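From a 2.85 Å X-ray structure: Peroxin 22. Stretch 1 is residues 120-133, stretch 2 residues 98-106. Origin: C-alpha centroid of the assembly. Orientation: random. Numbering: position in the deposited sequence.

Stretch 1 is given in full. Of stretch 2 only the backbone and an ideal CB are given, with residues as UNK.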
ATOM      1  N   HIS C 120       3.164 -13.718  15.272  1.00107.55           N
ATOM      2  CA  HIS C 120       3.269 -12.269  14.907  1.00104.53           C
ATOM      3  C   HIS C 120       2.026 -11.460  15.312  1.00102.16           C
ATOM      4  O   HIS C 120       2.130 -10.246  15.425  1.00 96.39           O
ATOM      5  CB  HIS C 120       3.410 -12.089  13.392  1.00101.99           C
ATOM      6  CG  HIS C 120       4.681 -12.641  12.831  1.00101.21           C
ATOM      7  ND1 HIS C 120       4.835 -13.958  12.438  1.00 99.57           N
ATOM      8  CD2 HIS C 120       5.865 -12.039  12.594  1.00101.62           C
ATOM      9  CE1 HIS C 120       6.063 -14.141  11.989  1.00 98.94           C
ATOM     10  NE2 HIS C 120       6.706 -12.989  12.062  1.00101.97           N
ATOM     11  N   LEU C 121       0.877 -12.130  15.488  1.00103.39           N
ATOM     12  CA  LEU C 121      -0.445 -11.473  15.600  1.00102.79           C
ATOM     13  C   LEU C 121      -0.879 -11.253  17.058  1.00101.44           C
ATOM     14  O   LEU C 121      -0.828 -12.191  17.866  1.00 98.09           O
ATOM     15  CB  LEU C 121      -1.550 -12.350  14.957  1.00103.28           C
ATOM     16  CG  LEU C 121      -1.782 -12.721  13.490  1.00100.69           C
ATOM     17  CD1 LEU C 121      -1.436 -11.543  12.594  1.00103.04           C
ATOM     18  CD2 LEU C 121      -1.075 -14.013  13.075  1.00 98.47           C
ATOM     19  N   ASP C 122      -1.330 -10.036  17.371  1.00103.31           N
ATOM     20  CA  ASP C 122      -1.781  -9.669  18.714  1.00104.64           C
ATOM     21  C   ASP C 122      -3.186 -10.242  18.857  1.00104.40           C
ATOM     22  O   ASP C 122      -4.024  -9.998  17.998  1.00109.25           O
ATOM     23  CB  ASP C 122      -1.827  -8.128  18.965  1.00106.47           C
ATOM     24  CG  ASP C 122      -1.411  -7.256  17.731  1.00112.02           C
ATOM     25  OD1 ASP C 122      -0.934  -7.769  16.678  1.00113.32           O
ATOM     26  OD2 ASP C 122      -1.568  -6.014  17.820  1.00115.07           O
ATOM     27  N   LYS C 123      -3.423 -11.037  19.909  1.00105.38           N
ATOM     28  CA  LYS C 123      -4.776 -11.402  20.414  1.00 99.77           C
ATOM     29  C   LYS C 123      -5.559 -12.258  19.427  1.00 93.16           C
ATOM     30  O   LYS C 123      -6.638 -11.874  18.980  1.00 91.76           O
ATOM     31  CB  LYS C 123      -5.571 -10.146  20.878  1.00100.76           C
ATOM     32  CG  LYS C 123      -5.223  -9.655  22.285  1.00106.67           C
ATOM     33  CD  LYS C 123      -5.803 -10.550  23.383  1.00110.91           C
ATOM     34  CE  LYS C 123      -7.078  -9.951  23.975  1.00111.69           C
ATOM     35  NZ  LYS C 123      -7.843 -10.912  24.821  1.00112.51           N
ATOM     36  N   PHE C 124      -5.002 -13.413  19.061  1.00 90.11           N
ATOM     37  CA  PHE C 124      -5.731 -14.332  18.209  1.00 92.17           C
ATOM     38  C   PHE C 124      -6.792 -14.859  19.168  1.00 95.68           C
ATOM     39  O   PHE C 124      -6.505 -15.052  20.329  1.00102.53           O
ATOM     40  CB  PHE C 124      -4.846 -15.446  17.578  1.00 93.51           C
ATOM     41  CG  PHE C 124      -4.828 -16.777  18.358  1.00102.41           C
ATOM     42  CD1 PHE C 124      -5.829 -17.771  18.144  1.00104.52           C
ATOM     43  CD2 PHE C 124      -3.826 -17.047  19.345  1.00105.56           C
ATOM     44  CE1 PHE C 124      -5.824 -18.975  18.884  1.00104.91           C
ATOM     45  CE2 PHE C 124      -3.821 -18.260  20.068  1.00104.01           C
ATOM     46  CZ  PHE C 124      -4.820 -19.221  19.839  1.00104.84           C
ATOM     47  N   LEU C 125      -8.018 -15.056  18.693  1.00 98.09           N
ATOM     48  CA  LEU C 125      -8.973 -15.920  19.373  1.00 96.55           C
ATOM     49  C   LEU C 125      -9.791 -16.630  18.287  1.00 96.36           C
ATOM     50  O   LEU C 125     -10.017 -16.069  17.188  1.00 92.88           O
ATOM     51  CB  LEU C 125      -9.875 -15.146  20.357  1.00 94.29           C
ATOM     52  CG  LEU C 125      -9.444 -15.062  21.851  1.00 92.02           C
ATOM     53  CD1 LEU C 125      -8.794 -16.368  22.329  1.00 91.31           C
ATOM     54  CD2 LEU C 125      -8.584 -13.842  22.193  1.00 88.82           C
ATOM     55  N   THR C 126     -10.241 -17.848  18.605  1.00100.77           N
ATOM     56  CA  THR C 126     -11.200 -18.578  17.771  1.00105.92           C
ATOM     57  C   THR C 126     -12.417 -17.678  17.443  1.00114.26           C
ATOM     58  O   THR C 126     -12.838 -16.820  18.236  1.00121.94           O
ATOM     59  CB  THR C 126     -11.612 -19.947  18.370  1.00107.50           C
ATOM     60  OG1 THR C 126     -12.455 -20.644  17.451  1.00105.77           O
ATOM     61  CG2 THR C 126     -12.330 -19.841  19.770  1.00110.50           C
ATOM     62  N   ASN C 127     -12.903 -17.833  16.225  1.00115.91           N
ATOM     63  CA  ASN C 127     -13.899 -16.940  15.662  1.00116.15           C
ATOM     64  C   ASN C 127     -15.237 -16.905  16.441  1.00115.57           C
ATOM     65  O   ASN C 127     -15.976 -15.908  16.386  1.00109.67           O
ATOM     66  CB  ASN C 127     -14.122 -17.342  14.209  1.00120.05           C
ATOM     67  CG  ASN C 127     -15.336 -16.701  13.629  1.00127.48           C
ATOM     68  OD1 ASN C 127     -15.467 -15.480  13.651  1.00133.97           O
ATOM     69  ND2 ASN C 127     -16.269 -17.523  13.164  1.00132.86           N
ATOM     70  N   VAL C 128     -15.512 -17.976  17.184  1.00117.94           N
ATOM     71  CA  VAL C 128     -16.718 -18.094  18.018  1.00117.72           C
ATOM     72  C   VAL C 128     -16.861 -16.903  19.015  1.00114.84           C
ATOM     73  O   VAL C 128     -17.967 -16.469  19.326  1.00111.80           O
ATOM     74  CB  VAL C 128     -16.781 -19.462  18.773  1.00117.03           C
ATOM     75  CG1 VAL C 128     -18.192 -19.692  19.292  1.00120.20           C
ATOM     76  CG2 VAL C 128     -16.354 -20.651  17.888  1.00114.68           C
ATOM     77  N   HIS C 129     -15.735 -16.341  19.475  1.00113.26           N
ATOM     78  CA  HIS C 129     -15.734 -15.201  20.405  1.00111.37           C
ATOM     79  C   HIS C 129     -15.821 -13.862  19.729  1.00103.58           C
ATOM     80  O   HIS C 129     -15.392 -12.846  20.283  1.00 99.41           O
ATOM     81  CB  HIS C 129     -14.510 -15.280  21.358  1.00116.13           C
ATOM     82  CG  HIS C 129     -14.645 -16.370  22.392  1.00118.82           C
ATOM     83  ND1 HIS C 129     -15.479 -16.258  23.491  1.00117.73           N
ATOM     84  CD2 HIS C 129     -14.115 -17.617  22.446  1.00119.88           C
ATOM     85  CE1 HIS C 129     -15.442 -17.382  24.183  1.00120.61           C
ATOM     86  NE2 HIS C 129     -14.624 -18.221  23.570  1.00123.77           N
ATOM     87  N   GLU C 130     -16.455 -13.827  18.568  1.00100.42           N
ATOM     88  CA  GLU C 130     -16.852 -12.573  17.956  1.00100.23           C
ATOM     89  C   GLU C 130     -17.477 -11.563  18.965  1.00 98.01           C
ATOM     90  O   GLU C 130     -17.035 -10.434  19.106  1.00 90.29           O
ATOM     91  CB  GLU C 130     -17.833 -12.868  16.810  1.00103.50           C
ATOM     92  CG  GLU C 130     -18.551 -11.642  16.247  1.00108.71           C
ATOM     93  CD  GLU C 130     -17.579 -10.514  15.913  1.00113.58           C
ATOM     94  OE1 GLU C 130     -16.575 -10.895  15.252  1.00118.76           O
ATOM     95  OE2 GLU C 130     -17.762  -9.314  16.367  1.00114.05           O
ATOM     96  N   VAL C 131     -18.510 -12.037  19.648  1.00100.61           N
ATOM     97  CA  VAL C 131     -19.455 -11.232  20.439  1.00 98.53           C
ATOM     98  C   VAL C 131     -18.847 -10.418  21.609  1.00 98.68           C
ATOM     99  O   VAL C 131     -19.378  -9.379  22.009  1.00 94.36           O
ATOM    100  CB  VAL C 131     -20.643 -12.133  20.898  1.00 99.19           C
ATOM    101  CG1 VAL C 131     -21.627 -12.329  19.732  1.00 98.98           C
ATOM    102  CG2 VAL C 131     -20.197 -13.500  21.488  1.00 97.36           C
ATOM    103  N   ASP C 132     -17.699 -10.892  22.093  1.00101.40           N
ATOM    104  CA  ASP C 132     -16.827 -10.165  23.028  1.00100.13           C
ATOM    105  C   ASP C 132     -16.315  -8.812  22.457  1.00 98.64           C
ATOM    106  O   ASP C 132     -16.169  -7.842  23.216  1.00 96.61           O
ATOM    107  CB  ASP C 132     -15.665 -11.089  23.466  1.00100.17           C
ATOM    108  CG  ASP C 132     -16.161 -12.378  24.192  1.00104.06           C
ATOM    109  OD1 ASP C 132     -17.137 -12.293  24.980  1.00107.81           O
ATOM    110  OD2 ASP C 132     -15.591 -13.477  23.980  1.00102.17           O
ATOM    111  N   ARG C 133     -16.064  -8.752  21.135  1.00 96.74           N
ATOM    112  CA  ARG C 133     -15.874  -7.471  20.395  1.00 93.94           C
ATOM    113  C   ARG C 133     -16.730  -7.510  19.112  1.00 93.46           C
ATOM    114  O   ARG C 133     -16.930  -6.514  18.412  1.00 93.49           O
ATOM    115  CB  ARG C 133     -14.399  -7.231  20.044  1.00 93.80           C
ATOM    116  CG  ARG C 133     -13.360  -7.712  21.053  1.00 95.38           C
ATOM    117  CD  ARG C 133     -12.913  -9.160  20.859  1.00 94.32           C
ATOM    118  NE  ARG C 133     -11.894  -9.529  21.847  1.00 95.25           N
ATOM    119  CZ  ARG C 133     -11.417 -10.765  22.038  1.00 99.40           C
ATOM    120  NH1 ARG C 133     -11.850 -11.807  21.301  1.00100.81           N
ATOM    121  NH2 ARG C 133     -10.490 -10.961  22.979  1.00100.23           N
ATOM    122  N   UNK C  98      -2.080  -6.800  10.323  1.00 73.72           N
ATOM    123  CA  UNK C  98      -1.698  -6.642  11.740  1.00 78.55           C
ATOM    124  C   UNK C  98      -2.787  -6.012  12.618  1.00 80.26           C
ATOM    125  O   UNK C  98      -2.528  -5.031  13.323  1.00 83.15           O
ATOM    126  CB  UNK C  98      -0.434  -5.785  11.831  1.00 78.55           C
ATOM    127  N   UNK C  99      -3.991  -6.579  12.591  1.00 86.50           N
ATOM    128  CA  UNK C  99      -5.045  -6.056  13.443  1.00 84.52           C
ATOM    129  C   UNK C  99      -4.772  -6.422  14.906  1.00 80.93           C
ATOM    130  O   UNK C  99      -4.122  -7.423  15.204  1.00 78.37           O
ATOM    131  CB  UNK C  99      -6.408  -6.591  12.998  1.00 84.52           C
ATOM    132  N   UNK C 100      -5.233  -5.561  15.809  1.00 80.18           N
ATOM    133  CA  UNK C 100      -5.168  -5.791  17.263  1.00 80.17           C
ATOM    134  C   UNK C 100      -5.832  -7.103  17.687  1.00 79.29           C
ATOM    135  O   UNK C 100      -5.354  -7.745  18.622  1.00 81.28           O
ATOM    136  CB  UNK C 100      -5.831  -4.627  18.003  1.00 80.17           C
ATOM    137  N   UNK C 101      -6.955  -7.463  17.042  1.00 77.01           N
ATOM    138  CA  UNK C 101      -7.721  -8.680  17.347  1.00 76.29           C
ATOM    139  C   UNK C 101      -7.835  -9.549  16.102  1.00 72.51           C
ATOM    140  O   UNK C 101      -8.129  -9.049  15.013  1.00 72.85           O
ATOM    141  CB  UNK C 101      -9.112  -8.330  17.879  1.00 76.29           C
ATOM    142  N   UNK C 102      -7.626 -10.842  16.249  1.00 70.91           N
ATOM    143  CA  UNK C 102      -7.574 -11.680  15.072  1.00 73.99           C
ATOM    144  C   UNK C 102      -8.465 -12.858  15.328  1.00 77.31           C
ATOM    145  O   UNK C 102      -8.143 -13.703  16.143  1.00 82.62           O
ATOM    146  CB  UNK C 102      -6.146 -12.117  14.740  1.00 73.99           C
ATOM    147  N   UNK C 103      -9.610 -12.876  14.663  1.00 80.30           N
ATOM    148  CA  UNK C 103     -10.594 -13.933  14.815  1.00 81.81           C
ATOM    149  C   UNK C 103     -10.551 -14.859  13.636  1.00 80.61           C
ATOM    150  O   UNK C 103     -10.772 -14.431  12.493  1.00 79.83           O
ATOM    151  CB  UNK C 103     -12.000 -13.354  14.983  1.00 81.81           C
ATOM    152  N   UNK C 104     -10.333 -16.134  13.937  1.00 81.67           N
ATOM    153  CA  UNK C 104     -10.144 -17.155  12.921  1.00 86.09           C
ATOM    154  C   UNK C 104     -10.297 -18.527  13.571  1.00 86.96           C
ATOM    155  O   UNK C 104      -9.635 -18.797  14.583  1.00 88.32           O
ATOM    156  CB  UNK C 104      -8.778 -17.015  12.246  1.00 86.09           C
ATOM    157  N   UNK C 105     -11.178 -19.376  13.054  1.00 89.47           N
ATOM    158  CA  UNK C 105     -11.208 -20.756  13.549  1.00 92.85           C
ATOM    159  C   UNK C 105     -10.259 -21.511  12.650  1.00 91.71           C
ATOM    160  O   UNK C 105     -10.567 -21.738  11.472  1.00 91.68           O
ATOM    161  CB  UNK C 105     -12.613 -21.361  13.540  1.00 92.85           C
ATOM    162  N   UNK C 106      -9.107 -21.884  13.201  1.00 90.72           N
ATOM    163  CA  UNK C 106      -8.119 -22.662  12.460  1.00 91.54           C
ATOM    164  C   UNK C 106      -8.655 -24.056  12.179  1.00 93.55           C
ATOM    165  O   UNK C 106      -8.394 -24.600  11.110  1.00 94.56           O
ATOM    166  CB  UNK C 106      -6.801 -22.743  13.232  1.00 91.54           C
TER

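Around positions 102 and 103 the second stretch pairs in parallel with Phe-124 and Leu-125. Position 98 has positive phi (53°), which favours glycine, asparagine or aspartate, and its CB points sideways, 5.3 Å from Asp-122 OD1. The residue is Ser-98, whose OG is hydrogen-bonded elsewhere in the structure. At position 99 the CB points away, with nothing of the first stretch within 5.5 Å; Ser-99 occupies it. Position 100 also points away, with its CB 4.5 Å from Asp-122 OD2, where a polar or small residue would sit more easily than an acidic one. It is Asn-100; its O lies 2.7 Å from Asp-122 O, a close approach of two acceptors and not a hydrogen bond.

Position 101 has extended angles; its CA-to-CB bond points away from the first stretch, yet the CB is 4.9 Å from Arg-133 CD. The aliphatic part of that arginine offers an apolar surface, suited to valine, isoleucine, leucine or methionine. Ile-101 places CG2 over one face of the guanidinium and 4.0 Å from Arg-133 CD.

At position 102 the backbone is locked in the sheet: its N donates to Lys-123 O (3.1 Å), and its O accepts from Leu-125 N (2.9 Å). The CB lies on the same sheet face as the Phe-124 side chain, 4.4 Å from Asp-122 O, a carbonyl that invites a donor; serine, threonine, asparagine or glutamine could answer. Asn-102 does so, its ND2 donating to Asp-122 O at 3.0 Å and to Ser-99 O at 2.9 Å, so one amide links carbonyls of the two stretches.

Position 103 turns to the other face, shared with Leu-125. Its CB is 4.1 Å from Asn-127 CA. Leu-125 favours an aliphatic side chain, but the Arg-133 guanidinium and the Glu-130 carboxylate also lie on this side, so a donor directed at Glu-130 would be reasonable too. Leu-103 buries the largest area of its stretch here: CD2 meets Leu-125 CB at 4.3 Å and Arg-133 NH1 at 4.1 Å, while CD1 comes within 3.1 Å of Glu-130 OE1.

Position 104 contributes mainly backbone, its N donating to Leu-125 O (3.3 Å); the CB points away, leaving the choice wide. It is Ile-104.

At position 105 the CB stands 4.0 Å from Thr-126 OG1, favouring a compact residue such as threonine, valine or serine. Thr-105 turns CG2 to this surface, 3.1 Å from Thr-126 OG1 and 3.6 Å from Asn-127 CB. Position 106 has nothing of the first stretch within 5.5 Å of its CB, so many residues would fit; the end of Leu-106 stays at least 5.0 Å away.

Stretch 2, residues 98-106: SSNINLITL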
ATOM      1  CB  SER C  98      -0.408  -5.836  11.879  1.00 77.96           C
ATOM      2  OG  SER C  98       0.598  -6.524  11.209  1.00 78.27           O
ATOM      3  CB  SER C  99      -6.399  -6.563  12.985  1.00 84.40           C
ATOM      4  OG  SER C  99      -6.744  -5.961  11.760  1.00 87.23           O
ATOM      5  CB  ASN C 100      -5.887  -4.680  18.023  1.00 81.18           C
ATOM      6  CG  ASN C 100      -5.178  -3.334  17.939  1.00 84.03           C
ATOM      7  OD1 ASN C 100      -4.719  -2.910  16.898  1.00 86.71           O
ATOM      8  ND2 ASN C 100      -5.110  -2.648  19.049  1.00 88.08           N
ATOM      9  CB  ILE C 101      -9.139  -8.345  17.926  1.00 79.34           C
ATOM     10  CG1 ILE C 101      -9.026  -7.507  19.233  1.00 81.67           C
ATOM     11  CG2 ILE C 101      -9.947  -9.617  18.203  1.00 78.50           C
ATOM     12  CD1 ILE C 101      -9.817  -6.204  19.242  1.00 82.96           C
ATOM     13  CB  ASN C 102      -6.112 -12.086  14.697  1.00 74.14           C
ATOM     14  CG  ASN C 102      -5.269 -10.908  14.178  1.00 74.69           C
ATOM     15  OD1 ASN C 102      -5.302 -10.581  12.976  1.00 77.39           O
ATOM     16  ND2 ASN C 102      -4.523 -10.266  15.072  1.00 72.11           N
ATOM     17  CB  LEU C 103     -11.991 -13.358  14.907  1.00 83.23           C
ATOM     18  CG  LEU C 103     -12.172 -12.268  15.936  1.00 83.93           C
ATOM     19  CD1 LEU C 103     -13.569 -11.703  15.708  1.00 84.64           C
ATOM     20  CD2 LEU C 103     -11.963 -12.829  17.341  1.00 85.98           C
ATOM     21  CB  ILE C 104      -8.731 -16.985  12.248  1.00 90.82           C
ATOM     22  CG1 ILE C 104      -8.317 -18.255  11.479  1.00 94.98           C
ATOM     23  CG2 ILE C 104      -7.646 -16.574  13.264  1.00 88.39           C
ATOM     24  CD1 ILE C 104      -7.222 -18.069  10.437  1.00 96.70           C
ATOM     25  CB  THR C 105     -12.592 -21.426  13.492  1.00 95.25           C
ATOM     26  OG1 THR C 105     -13.155 -21.186  12.212  1.00 97.61           O
ATOM     27  CG2 THR C 105     -13.523 -20.879  14.538  1.00 98.18           C
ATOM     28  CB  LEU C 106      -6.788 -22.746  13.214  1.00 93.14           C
ATOM     29  CG  LEU C 106      -6.061 -21.416  13.484  1.00 92.38           C
ATOM     30  CD1 LEU C 106      -5.055 -21.505  14.632  1.00 94.66           C
ATOM     31  CD2 LEU C 106      -5.381 -20.932  12.232  1.00 91.62           C
TER
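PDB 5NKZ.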